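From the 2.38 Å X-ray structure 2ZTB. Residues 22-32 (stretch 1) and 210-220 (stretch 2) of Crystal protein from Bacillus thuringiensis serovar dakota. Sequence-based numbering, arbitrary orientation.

Stretch 1 22-32: SVRSRFSSIYG
Stretch 2 210-220: FWFNPARDVLN

Residues 22-31 are helical, continuing a helix that begins earlier in the chain, with i to i+4 bonds from Arg-26 N to Ser-22 O (3.1 Å) through Gly-32 N to Ser-28 O (2.8 Å). Gly-32 leaves the helix at phi/psi 87/5, a positive phi that favours glycine. Stretch 2 is a strand at 210-214, then a weakly bonded helical turn at about 215-218. The helix and strand axes approach to 10.8 Å, and their N-to-C directions make an angle of 108°. The contact buries 585 Å², both sides summed.

Phe-210 lies out of reach. Trp-211 (phi/psi -133/150, chi1 -71°, chi2 95°) points toward the helix. Its five-membered ring stacks face to face on the Tyr-31 ring, with centroids 4.2 Å apart and planes at 30°. Tyr-31 CE2 lies 3.4 Å from Trp-211 CD2. Tyr-31 (chi1 -69°, chi2 97°) also points toward its partner, so two flat rings can cover each other. Phe-212 (-125/136) alternates with its neighbours and points away.

Asn-213 (-133/143, chi1 m) points back toward the helix and is buried. Its side chain ends near the edge of the Tyr-31 ring, close to the hydroxyl. Pro-214 (-57/148) ends the strand segment, and its O accepts from Asp-217 N at 2.9 Å. Ala-215 (-45/-38) and Arg-216 (-64/-25) make no contact with the helix. Ala-215 O accepts from Val-218 N (3.1 Å) and Leu-219 N (3.0 Å).

Asp-217 (-75/-22, chi1 m) contributes its backbone. Arg-26 NH1 donates to Asp-217 O at 2.8 Å, with an angle of 146° at the hydrogen. The carbonyl lies near the guanidinium plane. Arg-26 reaches it with chi1 -78°, chi2 -103° and chi3 70°. Ile-30 CD1 packs 4.1 Å from Asp-217 CB.

Val-218 (-124/-9, chi1 m) has the largest covered area, 98 Å². Its CA is 5.0 Å from that of Val-23. Its compact branched side chain sits as a knob among Val-23, Arg-26, Phe-27 and Ile-30. Val-218 CG1 lies 3.9 Å from the Phe-27 ring centroid, over one face; Phe-27 has chi1 -90° and chi2 116°. Val-218 CG2 is 4.1 Å from Val-23 CG1. A water donates to Val-218 O (2.7 Å) and also hydrogen-bonds Ser-22 OG (2.7 Å), with Ser-22 in rotamer p.

Leu-219 (-108/152, chi1 m, chi2 t) points away, but its end comes nearer: CD2 is 3.8 Å from Val-23 CG2. Val-23 is t. Exposed Asn-220 (-75/-21, chi1 m) brings ND2 to 4.3 Å from Ser-22 OG.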

# COMPACT_ATOMS: atom_id res chain seq x y z
N SER A 22 10.74 -15.76 -24.78
CA SER A 22 9.72 -15.24 -25.65
C SER A 22 10.22 -13.99 -26.35
O SER A 22 9.82 -13.74 -27.49
CB SER A 22 8.41 -15.02 -24.90
OG SER A 22 8.43 -13.85 -24.09
N VAL A 23 11.09 -13.22 -25.68
CA VAL A 23 11.77 -12.03 -26.25
C VAL A 23 12.74 -12.47 -27.35
O VAL A 23 12.75 -11.92 -28.45
CB VAL A 23 12.50 -11.20 -25.12
CG1 VAL A 23 13.54 -10.19 -25.70
CG2 VAL A 23 11.50 -10.48 -24.22
N ARG A 24 13.55 -13.48 -27.05
CA ARG A 24 14.47 -14.02 -28.03
C ARG A 24 13.73 -14.49 -29.30
O ARG A 24 14.18 -14.25 -30.43
CB ARG A 24 15.28 -15.15 -27.40
CG ARG A 24 16.44 -15.62 -28.23
CD ARG A 24 16.97 -16.94 -27.74
NE ARG A 24 18.29 -17.21 -28.31
CZ ARG A 24 19.12 -18.15 -27.88
NH1 ARG A 24 18.78 -18.95 -26.87
NH2 ARG A 24 20.30 -18.30 -28.47
N SER A 25 12.58 -15.14 -29.11
CA SER A 25 11.78 -15.71 -30.22
C SER A 25 11.17 -14.61 -31.09
O SER A 25 11.06 -14.76 -32.30
CB SER A 25 10.69 -16.62 -29.66
OG SER A 25 9.81 -17.10 -30.68
N ARG A 26 10.80 -13.50 -30.46
CA ARG A 26 10.32 -12.33 -31.17
C ARG A 26 11.42 -11.68 -32.05
O ARG A 26 11.15 -11.31 -33.19
CB ARG A 26 9.70 -11.34 -30.17
CG ARG A 26 8.27 -11.74 -29.73
CD ARG A 26 7.16 -10.88 -30.42
NE ARG A 26 7.06 -11.20 -31.83
CZ ARG A 26 7.11 -10.36 -32.87
NH1 ARG A 26 7.20 -9.04 -32.76
NH2 ARG A 26 7.05 -10.90 -34.06
N PHE A 27 12.63 -11.56 -31.52
CA PHE A 27 13.80 -11.08 -32.26
C PHE A 27 14.08 -12.00 -33.44
O PHE A 27 14.33 -11.56 -34.55
CB PHE A 27 15.03 -11.01 -31.34
CG PHE A 27 15.20 -9.69 -30.62
CD1 PHE A 27 15.12 -9.62 -29.23
CD2 PHE A 27 15.48 -8.52 -31.33
CE1 PHE A 27 15.30 -8.41 -28.55
CE2 PHE A 27 15.67 -7.28 -30.68
CZ PHE A 27 15.58 -7.22 -29.28
N SER A 28 14.00 -13.31 -33.19
CA SER A 28 14.12 -14.30 -34.25
C SER A 28 13.12 -14.11 -35.38
O SER A 28 13.48 -14.21 -36.55
CB SER A 28 13.97 -15.70 -33.67
OG SER A 28 14.27 -16.64 -34.68
N SER A 29 11.86 -13.84 -35.03
CA SER A 29 10.83 -13.58 -36.04
C SER A 29 11.11 -12.29 -36.79
O SER A 29 10.90 -12.21 -38.00
CB SER A 29 9.47 -13.45 -35.38
OG SER A 29 8.96 -14.70 -35.02
N ILE A 30 11.55 -11.25 -36.06
CA ILE A 30 11.75 -9.94 -36.67
C ILE A 30 12.89 -9.95 -37.69
O ILE A 30 12.78 -9.34 -38.76
CB ILE A 30 11.95 -8.82 -35.60
CG1 ILE A 30 10.70 -8.69 -34.71
CG2 ILE A 30 12.26 -7.48 -36.28
CD1 ILE A 30 10.89 -7.86 -33.41
N TYR A 31 13.98 -10.63 -37.36
CA TYR A 31 15.21 -10.53 -38.13
C TYR A 31 15.46 -11.75 -38.99
O TYR A 31 16.27 -11.71 -39.92
CB TYR A 31 16.41 -10.16 -37.22
CG TYR A 31 16.27 -8.74 -36.70
CD1 TYR A 31 15.73 -8.50 -35.44
CD2 TYR A 31 16.58 -7.65 -37.50
CE1 TYR A 31 15.54 -7.21 -34.97
CE2 TYR A 31 16.39 -6.34 -37.05
CZ TYR A 31 15.87 -6.14 -35.77
OH TYR A 31 15.68 -4.87 -35.31
N GLY A 32 14.73 -12.83 -38.70
CA GLY A 32 14.77 -14.05 -39.52
C GLY A 32 15.87 -15.02 -39.11
O GLY A 32 16.09 -16.03 -39.77
N PHE A 210 24.20 -6.28 -34.29
CA PHE A 210 23.50 -5.78 -33.11
C PHE A 210 22.26 -4.98 -33.46
O PHE A 210 22.35 -4.03 -34.25
CB PHE A 210 24.41 -4.90 -32.23
CG PHE A 210 25.73 -5.53 -31.85
CD1 PHE A 210 25.87 -6.91 -31.73
CD2 PHE A 210 26.83 -4.73 -31.58
CE1 PHE A 210 27.08 -7.48 -31.39
CE2 PHE A 210 28.05 -5.29 -31.21
CZ PHE A 210 28.17 -6.67 -31.13
N TRP A 211 21.14 -5.33 -32.83
CA TRP A 211 19.87 -4.64 -33.04
C TRP A 211 19.15 -4.29 -31.75
O TRP A 211 19.25 -5.00 -30.76
CB TRP A 211 18.95 -5.49 -33.93
CG TRP A 211 19.44 -5.53 -35.31
CD1 TRP A 211 20.23 -6.49 -35.87
CD2 TRP A 211 19.21 -4.55 -36.33
NE1 TRP A 211 20.50 -6.16 -37.16
CE2 TRP A 211 19.89 -4.98 -37.48
CE3 TRP A 211 18.48 -3.35 -36.37
CZ2 TRP A 211 19.87 -4.26 -38.68
CZ3 TRP A 211 18.47 -2.62 -37.58
CH2 TRP A 211 19.15 -3.09 -38.71
N PHE A 212 18.40 -3.19 -31.80
CA PHE A 212 17.52 -2.73 -30.72
C PHE A 212 16.11 -2.55 -31.23
O PHE A 212 15.90 -2.02 -32.32
CB PHE A 212 18.05 -1.44 -30.10
CG PHE A 212 19.49 -1.54 -29.71
CD1 PHE A 212 20.49 -1.19 -30.61
CD2 PHE A 212 19.85 -2.05 -28.46
CE1 PHE A 212 21.82 -1.33 -30.29
CE2 PHE A 212 21.18 -2.20 -28.12
CZ PHE A 212 22.17 -1.83 -29.03
N ASN A 213 15.15 -3.02 -30.45
CA ASN A 213 13.74 -2.88 -30.78
C ASN A 213 13.02 -2.39 -29.55
O ASN A 213 13.36 -2.78 -28.44
CB ASN A 213 13.14 -4.21 -31.24
CG ASN A 213 13.42 -4.49 -32.69
OD1 ASN A 213 12.63 -4.15 -33.57
ND2 ASN A 213 14.57 -5.07 -32.96
N PRO A 214 12.02 -1.50 -29.74
CA PRO A 214 11.24 -1.06 -28.58
C PRO A 214 10.63 -2.26 -27.87
O PRO A 214 10.31 -3.26 -28.52
CB PRO A 214 10.15 -0.16 -29.17
CG PRO A 214 10.19 -0.41 -30.63
CD PRO A 214 11.56 -0.86 -30.99
N ALA A 215 10.50 -2.15 -26.55
CA ALA A 215 9.88 -3.17 -25.71
C ALA A 215 8.57 -3.75 -26.28
O ALA A 215 8.32 -4.94 -26.16
CB ALA A 215 9.66 -2.60 -24.28
N ARG A 216 7.74 -2.91 -26.89
CA ARG A 216 6.44 -3.33 -27.44
C ARG A 216 6.57 -4.34 -28.59
O ARG A 216 5.64 -5.11 -28.84
CB ARG A 216 5.61 -2.10 -27.88
CG ARG A 216 5.75 -1.73 -29.34
CD ARG A 216 4.94 -0.49 -29.72
NE ARG A 216 5.64 0.73 -29.33
CZ ARG A 216 6.46 1.41 -30.12
NH1 ARG A 216 7.06 2.50 -29.66
NH2 ARG A 216 6.68 1.01 -31.36
N ASP A 217 7.72 -4.33 -29.28
CA ASP A 217 8.00 -5.30 -30.34
C ASP A 217 8.37 -6.70 -29.85
O ASP A 217 8.26 -7.66 -30.62
CB ASP A 217 9.15 -4.81 -31.23
CG ASP A 217 8.78 -3.61 -32.08
OD1 ASP A 217 7.60 -3.17 -32.06
OD2 ASP A 217 9.67 -3.10 -32.77
N VAL A 218 8.84 -6.84 -28.60
CA VAL A 218 9.37 -8.13 -28.14
C VAL A 218 8.69 -8.68 -26.86
O VAL A 218 8.92 -9.84 -26.48
CB VAL A 218 10.93 -8.09 -28.00
CG1 VAL A 218 11.59 -7.85 -29.40
CG2 VAL A 218 11.39 -7.00 -26.97
N LEU A 219 7.86 -7.86 -26.23
CA LEU A 219 7.13 -8.26 -25.02
C LEU A 219 5.66 -8.44 -25.37
O LEU A 219 5.15 -7.78 -26.28
CB LEU A 219 7.29 -7.19 -23.90
CG LEU A 219 8.66 -6.96 -23.22
CD1 LEU A 219 8.64 -5.75 -22.31
CD2 LEU A 219 9.15 -8.16 -22.44
N ASN A 220 4.98 -9.30 -24.61
CA ASN A 220 3.57 -9.60 -24.84
C ASN A 220 2.66 -8.48 -24.37
O ASN A 220 1.51 -8.39 -24.81
CB ASN A 220 3.17 -10.91 -24.17
CG ASN A 220 3.81 -12.10 -24.84
OD1 ASN A 220 3.99 -12.14 -26.07
ND2 ASN A 220 4.16 -13.10 -24.03
O HOH W 1 7.45 -11.86 -25.54